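Long-range contact in ATP-citrate lyase beta-subunit (PDB 6HXJ), which probably works as part of ATP-citrate lyase, which splits citrate with ATP and coenzyme A into oxaloacetate and acetyl-CoA: residues C178-P191 / L204-H218. Residues are numbered along the deposited sequence; the frame is centred on the assembly and turned at random.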
loop_
_atom_site.group_PDB
_atom_site.type_symbol
_atom_site.label_atom_id
_atom_site.label_comp_id
_atom_site.label_asym_id
_atom_site.label_seq_id
_atom_site.Cartn_x
_atom_site.Cartn_y
_atom_site.Cartn_z
ATOM N N CYS A 178 -32.857 28.708 -49.369
ATOM C CA CYS A 178 -33.369 28.983 -48.046
ATOM C C CYS A 178 -34.112 27.776 -47.559
ATOM O O CYS A 178 -33.891 27.377 -46.430
ATOM C CB CYS A 178 -34.253 30.232 -48.037
ATOM S SG CYS A 178 -34.994 30.646 -46.422
ATOM N N PHE A 179 -34.928 27.147 -48.403
ATOM C CA PHE A 179 -35.712 25.976 -48.030
ATOM C C PHE A 179 -34.799 24.809 -47.735
ATOM O O PHE A 179 -34.918 24.184 -46.672
ATOM C CB PHE A 179 -36.720 25.630 -49.134
ATOM C CG PHE A 179 -37.684 24.522 -48.784
ATOM C CD1 PHE A 179 -37.316 23.189 -48.914
ATOM C CD2 PHE A 179 -38.982 24.808 -48.398
ATOM C CE1 PHE A 179 -38.221 22.163 -48.626
ATOM C CE2 PHE A 179 -39.893 23.784 -48.136
ATOM C CZ PHE A 179 -39.504 22.466 -48.240
ATOM N N ASP A 180 -33.883 24.528 -48.665
ATOM C CA ASP A 180 -32.934 23.430 -48.546
ATOM C C ASP A 180 -32.111 23.548 -47.249
ATOM O O ASP A 180 -32.104 22.629 -46.419
ATOM C CB ASP A 180 -32.019 23.400 -49.791
ATOM C CG ASP A 180 -31.531 22.026 -50.232
ATOM O OD1 ASP A 180 -30.315 21.888 -50.512
ATOM O OD2 ASP A 180 -32.381 21.128 -50.435
ATOM N N ASN A 181 -31.515 24.725 -47.049
ATOM C CA ASN A 181 -30.612 25.025 -45.952
ATOM C C ASN A 181 -31.253 25.316 -44.589
ATOM O O ASN A 181 -30.583 25.193 -43.560
ATOM C CB ASN A 181 -29.713 26.145 -46.358
ATOM C CG ASN A 181 -28.643 25.630 -47.307
ATOM O OD1 ASN A 181 -27.608 25.106 -46.882
ATOM N ND2 ASN A 181 -28.876 25.703 -48.615
ATOM N N GLU A 182 -32.518 25.716 -44.559
ATOM C CA GLU A 182 -33.138 26.012 -43.276
ATOM C C GLU A 182 -34.036 24.891 -42.744
ATOM O O GLU A 182 -34.785 25.122 -41.794
ATOM C CB GLU A 182 -33.910 27.360 -43.293
ATOM C CG GLU A 182 -33.055 28.612 -43.421
ATOM C CD GLU A 182 -31.922 28.812 -42.432
ATOM O OE1 GLU A 182 -32.110 28.563 -41.219
ATOM O OE2 GLU A 182 -30.841 29.249 -42.880
ATOM N N ASP A 183 -33.989 23.698 -43.327
ATOM C CA ASP A 183 -34.855 22.599 -42.888
ATOM C C ASP A 183 -36.359 22.994 -42.875
ATOM O O ASP A 183 -37.078 22.626 -41.955
ATOM C CB ASP A 183 -34.403 22.037 -41.501
ATOM C CG ASP A 183 -33.395 20.889 -41.581
ATOM O OD1 ASP A 183 -33.814 19.735 -41.931
ATOM O OD2 ASP A 183 -32.211 21.110 -41.219
ATOM N N ALA A 184 -36.819 23.759 -43.869
ATOM C CA ALA A 184 -38.212 24.199 -43.900
ATOM C C ALA A 184 -39.128 23.081 -44.297
ATOM O O ALA A 184 -38.702 22.163 -44.977
ATOM C CB ALA A 184 -38.390 25.374 -44.854
ATOM N N GLN A 185 -40.390 23.163 -43.902
ATOM C CA GLN A 185 -41.453 22.254 -44.304
ATOM C C GLN A 185 -42.192 22.955 -45.449
ATOM O O GLN A 185 -42.619 22.331 -46.419
ATOM C CB GLN A 185 -42.380 21.965 -43.128
ATOM C CG GLN A 185 -41.674 21.120 -42.069
ATOM C CD GLN A 185 -42.329 21.110 -40.704
ATOM O OE1 GLN A 185 -43.070 22.014 -40.303
ATOM N NE2 GLN A 185 -42.004 20.095 -39.929
ATOM N N SER A 186 -42.276 24.280 -45.365
ATOM C CA SER A 186 -42.936 25.141 -46.337
ATOM C C SER A 186 -42.635 26.626 -46.082
ATOM O O SER A 186 -42.405 27.034 -44.941
ATOM C CB SER A 186 -44.451 24.915 -46.343
ATOM O OG SER A 186 -45.034 25.224 -45.088
ATOM N N ILE A 187 -42.654 27.425 -47.168
ATOM C CA ILE A 187 -42.454 28.883 -47.199
ATOM C C ILE A 187 -43.456 29.442 -48.210
ATOM O O ILE A 187 -43.431 29.012 -49.361
ATOM C CB ILE A 187 -40.998 29.245 -47.608
ATOM C CG1 ILE A 187 -39.928 28.588 -46.678
ATOM C CG2 ILE A 187 -40.832 30.772 -47.702
ATOM C CD1 ILE A 187 -38.501 28.485 -47.237
ATOM N N GLU A 188 -44.323 30.380 -47.789
ATOM C CA GLU A 188 -45.358 30.964 -48.627
ATOM C C GLU A 188 -45.237 32.481 -48.610
ATOM O O GLU A 188 -45.275 33.095 -47.543
ATOM C CB GLU A 188 -46.759 30.497 -48.185
ATOM C CG GLU A 188 -47.818 30.680 -49.260
ATOM C CD GLU A 188 -49.136 31.303 -48.836
ATOM O OE1 GLU A 188 -49.115 32.376 -48.188
ATOM O OE2 GLU A 188 -50.195 30.746 -49.207
ATOM N N ILE A 189 -45.015 33.077 -49.784
ATOM C CA ILE A 189 -44.891 34.520 -49.971
ATOM C C ILE A 189 -46.035 35.010 -50.873
ATOM O O ILE A 189 -46.101 34.661 -52.054
ATOM C CB ILE A 189 -43.495 34.932 -50.508
ATOM C CG1 ILE A 189 -42.356 34.471 -49.562
ATOM C CG2 ILE A 189 -43.453 36.449 -50.759
ATOM C CD1 ILE A 189 -40.966 34.564 -50.128
ATOM N N ASN A 190 -46.957 35.765 -50.293
ATOM C CA ASN A 190 -48.095 36.293 -51.014
ATOM C C ASN A 190 -48.524 37.562 -50.328
ATOM O O ASN A 190 -49.099 37.498 -49.242
ATOM C CB ASN A 190 -49.259 35.286 -51.107
ATOM C CG ASN A 190 -50.344 35.717 -52.059
ATOM O OD1 ASN A 190 -50.096 36.065 -53.228
ATOM N ND2 ASN A 190 -51.576 35.690 -51.578
ATOM N N PRO A 191 -48.184 38.727 -50.908
ATOM C CA PRO A 191 -47.524 38.891 -52.206
ATOM C C PRO A 191 -46.024 39.116 -52.194
ATOM O O PRO A 191 -45.446 39.615 -51.223
ATOM C CB PRO A 191 -48.231 40.123 -52.780
ATOM C CG PRO A 191 -48.562 40.975 -51.568
ATOM C CD PRO A 191 -48.603 40.033 -50.360
ATOM N N LEU A 204 -43.782 40.641 -49.108
ATOM C CA LEU A 204 -44.644 41.341 -48.161
ATOM C C LEU A 204 -45.180 40.447 -47.030
ATOM O O LEU A 204 -44.997 40.821 -45.866
ATOM C CB LEU A 204 -45.762 42.093 -48.887
ATOM C CG LEU A 204 -45.644 43.616 -48.934
ATOM C CD1 LEU A 204 -44.267 44.088 -49.400
ATOM C CD2 LEU A 204 -46.734 44.203 -49.782
ATOM N N ASP A 205 -45.819 39.282 -47.347
ATOM C CA ASP A 205 -46.359 38.358 -46.329
ATOM C C ASP A 205 -45.595 37.062 -46.351
ATOM O O ASP A 205 -45.716 36.283 -47.297
ATOM C CB ASP A 205 -47.869 38.089 -46.501
ATOM C CG ASP A 205 -48.787 39.284 -46.275
ATOM O OD1 ASP A 205 -48.661 39.947 -45.212
ATOM O OD2 ASP A 205 -49.687 39.513 -47.121
ATOM N N ALA A 206 -44.823 36.814 -45.288
ATOM C CA ALA A 206 -43.976 35.633 -45.168
ATOM C C ALA A 206 -44.518 34.599 -44.186
ATOM O O ALA A 206 -44.451 34.803 -42.962
ATOM C CB ALA A 206 -42.571 36.054 -44.763
ATOM N N VAL A 207 -45.027 33.471 -44.732
ATOM C CA VAL A 207 -45.551 32.333 -43.955
ATOM C C VAL A 207 -44.517 31.181 -43.993
ATOM O O VAL A 207 -44.453 30.454 -44.974
ATOM C CB VAL A 207 -46.957 31.872 -44.438
ATOM C CG1 VAL A 207 -47.552 30.846 -43.483
ATOM C CG2 VAL A 207 -47.912 33.051 -44.599
ATOM N N MET A 208 -43.728 30.996 -42.933
ATOM C CA MET A 208 -42.698 29.960 -42.931
ATOM C C MET A 208 -42.884 28.895 -41.864
ATOM O O MET A 208 -42.983 29.203 -40.681
ATOM C CB MET A 208 -41.315 30.602 -42.785
ATOM C CG MET A 208 -40.199 29.716 -43.123
ATOM S SD MET A 208 -38.740 30.753 -43.094
ATOM C CE MET A 208 -37.464 29.558 -43.678
ATOM N N ASN A 209 -42.836 27.631 -42.279
ATOM C CA ASN A 209 -42.850 26.477 -41.363
ATOM C C ASN A 209 -41.504 25.771 -41.430
ATOM O O ASN A 209 -41.074 25.400 -42.527
ATOM C CB ASN A 209 -43.968 25.498 -41.690
ATOM C CG ASN A 209 -45.325 26.131 -41.631
ATOM O OD1 ASN A 209 -45.907 26.304 -40.557
ATOM N ND2 ASN A 209 -45.828 26.553 -42.782
ATOM N N VAL A 210 -40.813 25.639 -40.286
ATOM C CA VAL A 210 -39.512 24.953 -40.272
ATOM C C VAL A 210 -39.594 23.679 -39.449
ATOM O O VAL A 210 -40.436 23.553 -38.568
ATOM C CB VAL A 210 -38.278 25.833 -39.906
ATOM C CG1 VAL A 210 -38.022 26.878 -40.987
ATOM C CG2 VAL A 210 -38.403 26.473 -38.532
ATOM N N ASP A 211 -38.740 22.711 -39.752
ATOM C CA ASP A 211 -38.720 21.460 -38.990
ATOM C C ASP A 211 -37.893 21.695 -37.684
ATOM O O ASP A 211 -36.657 21.620 -37.705
ATOM C CB ASP A 211 -38.189 20.318 -39.876
ATOM C CG ASP A 211 -37.849 19.010 -39.158
ATOM O OD1 ASP A 211 -38.410 18.760 -38.052
ATOM O OD2 ASP A 211 -37.070 18.214 -39.723
ATOM N N TYR A 212 -38.587 22.030 -36.567
ATOM C CA TYR A 212 -37.937 22.408 -35.297
ATOM C C TYR A 212 -37.087 21.322 -34.651
ATOM O O TYR A 212 -36.196 21.680 -33.898
ATOM C CB TYR A 212 -38.915 23.004 -34.270
ATOM C CG TYR A 212 -38.271 24.030 -33.363
ATOM C CD1 TYR A 212 -37.752 25.217 -33.875
ATOM C CD2 TYR A 212 -38.168 23.811 -31.992
ATOM C CE1 TYR A 212 -37.132 26.150 -33.049
ATOM C CE2 TYR A 212 -37.560 24.746 -31.150
ATOM C CZ TYR A 212 -37.045 25.914 -31.684
ATOM O OH TYR A 212 -36.441 26.834 -30.857
ATOM N N ASP A 213 -37.275 20.036 -34.989
ATOM C CA ASP A 213 -36.449 18.928 -34.491
ATOM C C ASP A 213 -34.989 19.075 -34.936
ATOM O O ASP A 213 -34.085 18.526 -34.304
ATOM C CB ASP A 213 -36.987 17.598 -35.044
ATOM C CG ASP A 213 -38.364 17.200 -34.553
ATOM O OD1 ASP A 213 -38.564 17.155 -33.310
ATOM O OD2 ASP A 213 -39.226 16.859 -35.408
ATOM N N ALA A 214 -34.789 19.828 -36.019
ATOM C CA ALA A 214 -33.520 20.080 -36.672
ATOM C C ALA A 214 -32.724 21.168 -36.032
ATOM O O ALA A 214 -31.603 21.396 -36.461
ATOM C CB ALA A 214 -33.779 20.446 -38.111
ATOM N N ARG A 215 -33.279 21.809 -35.006
ATOM C CA ARG A 215 -32.650 22.978 -34.332
ATOM C C ARG A 215 -31.179 22.764 -33.960
ATOM O O ARG A 215 -30.439 23.746 -33.969
ATOM C CB ARG A 215 -33.439 23.368 -33.081
ATOM C CG ARG A 215 -33.101 24.752 -32.551
ATOM C CD ARG A 215 -33.086 24.842 -31.037
ATOM N NE ARG A 215 -32.420 26.034 -30.529
ATOM C CZ ARG A 215 -31.188 26.057 -30.032
ATOM N NH1 ARG A 215 -30.435 27.135 -30.169
ATOM N NH2 ARG A 215 -30.706 24.999 -29.405
ATOM N N PHE A 216 -30.770 21.541 -33.644
ATOM C CA PHE A 216 -29.395 21.282 -33.198
ATOM C C PHE A 216 -28.394 21.562 -34.339
ATOM O O PHE A 216 -27.191 21.676 -34.087
ATOM C CB PHE A 216 -29.249 19.836 -32.675
ATOM C CG PHE A 216 -29.490 18.788 -33.734
ATOM C CD1 PHE A 216 -30.777 18.340 -34.011
ATOM C CD2 PHE A 216 -28.443 18.303 -34.506
ATOM C CE1 PHE A 216 -31.012 17.440 -35.053
ATOM C CE2 PHE A 216 -28.680 17.403 -35.544
ATOM C CZ PHE A 216 -29.964 16.983 -35.816
ATOM N N ARG A 217 -28.876 21.598 -35.573
ATOM C CA ARG A 217 -28.014 21.852 -36.712
ATOM C C ARG A 217 -27.922 23.353 -36.938
ATOM O O ARG A 217 -27.035 23.804 -37.657
ATOM C CB ARG A 217 -28.603 21.212 -37.969
ATOM C CG ARG A 217 -28.643 19.720 -37.956
ATOM C CD ARG A 217 -28.474 19.206 -39.352
ATOM N NE ARG A 217 -29.738 19.140 -40.082
ATOM C CZ ARG A 217 -30.128 18.084 -40.789
ATOM N NH1 ARG A 217 -29.361 17.006 -40.860
ATOM N NH2 ARG A 217 -31.278 18.107 -41.450
ATOM N N HIS A 218 -28.887 24.123 -36.373
ATOM C CA HIS A 218 -28.995 25.584 -36.523
ATOM C C HIS A 218 -28.796 26.362 -35.236
ATOM O O HIS A 218 -29.720 26.515 -34.421
ATOM C CB HIS A 218 -30.331 25.987 -37.145
ATOM C CG HIS A 218 -30.706 25.147 -38.310
ATOM N ND1 HIS A 218 -31.322 23.934 -38.138
ATOM C CD2 HIS A 218 -30.469 25.338 -39.624
ATOM C CE1 HIS A 218 -31.471 23.433 -39.347
ATOM N NE2 HIS A 218 -30.975 24.242 -40.273
#
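Two bends in the chain of Arg217, at chi2 (-148°) and chi3 (-86°), swing its guanidinium round to the carboxylate of Asp183, the two planes nearly coplanar. NH2 of Arg217 lies 3.1 Å from OD1 of Asp183 in this salt bridge and also bonds OD2, meeting the syn lone pair of each oxygen; NH1 pairs with an acidic side chain of another protein's chain. The His218 ring stands almost perpendicular to the same carboxylate and turns its CE1 edge to Asp183 OD2 (3.1 Å), while Ala214 CB packs against Asp183 CG. An alanine in place of Asp183 removes the carboxylate, which would probably leave the Arg217 guanidinium freer to turn and open a gap beside Ala214 and the His218 edge. Beyond this corner, strands 184-195 and 200-210 form a hairpin, adjacent strands of the antiparallel sheet of the ATP-grasp domain. A classic beta bulge interrupts it: Gln185 N (2.7 Å) and Ser186 N (3.3 Å) both donate to Asn209 O, from the same face of its carbonyl plane. Within the bulge, Asn209 ND2 also donates to Ser186 OG at 2.8 Å, with OG tilted out of the amide plane. On the sheet face away from Ser186 and Asn209, extended Met208 runs alongside Ile187, its CG 3.7 Å from Ile187 CG1. Its CE reaches Cys178 SG (3.8 Å), joining the strand to the end of helix 163-181.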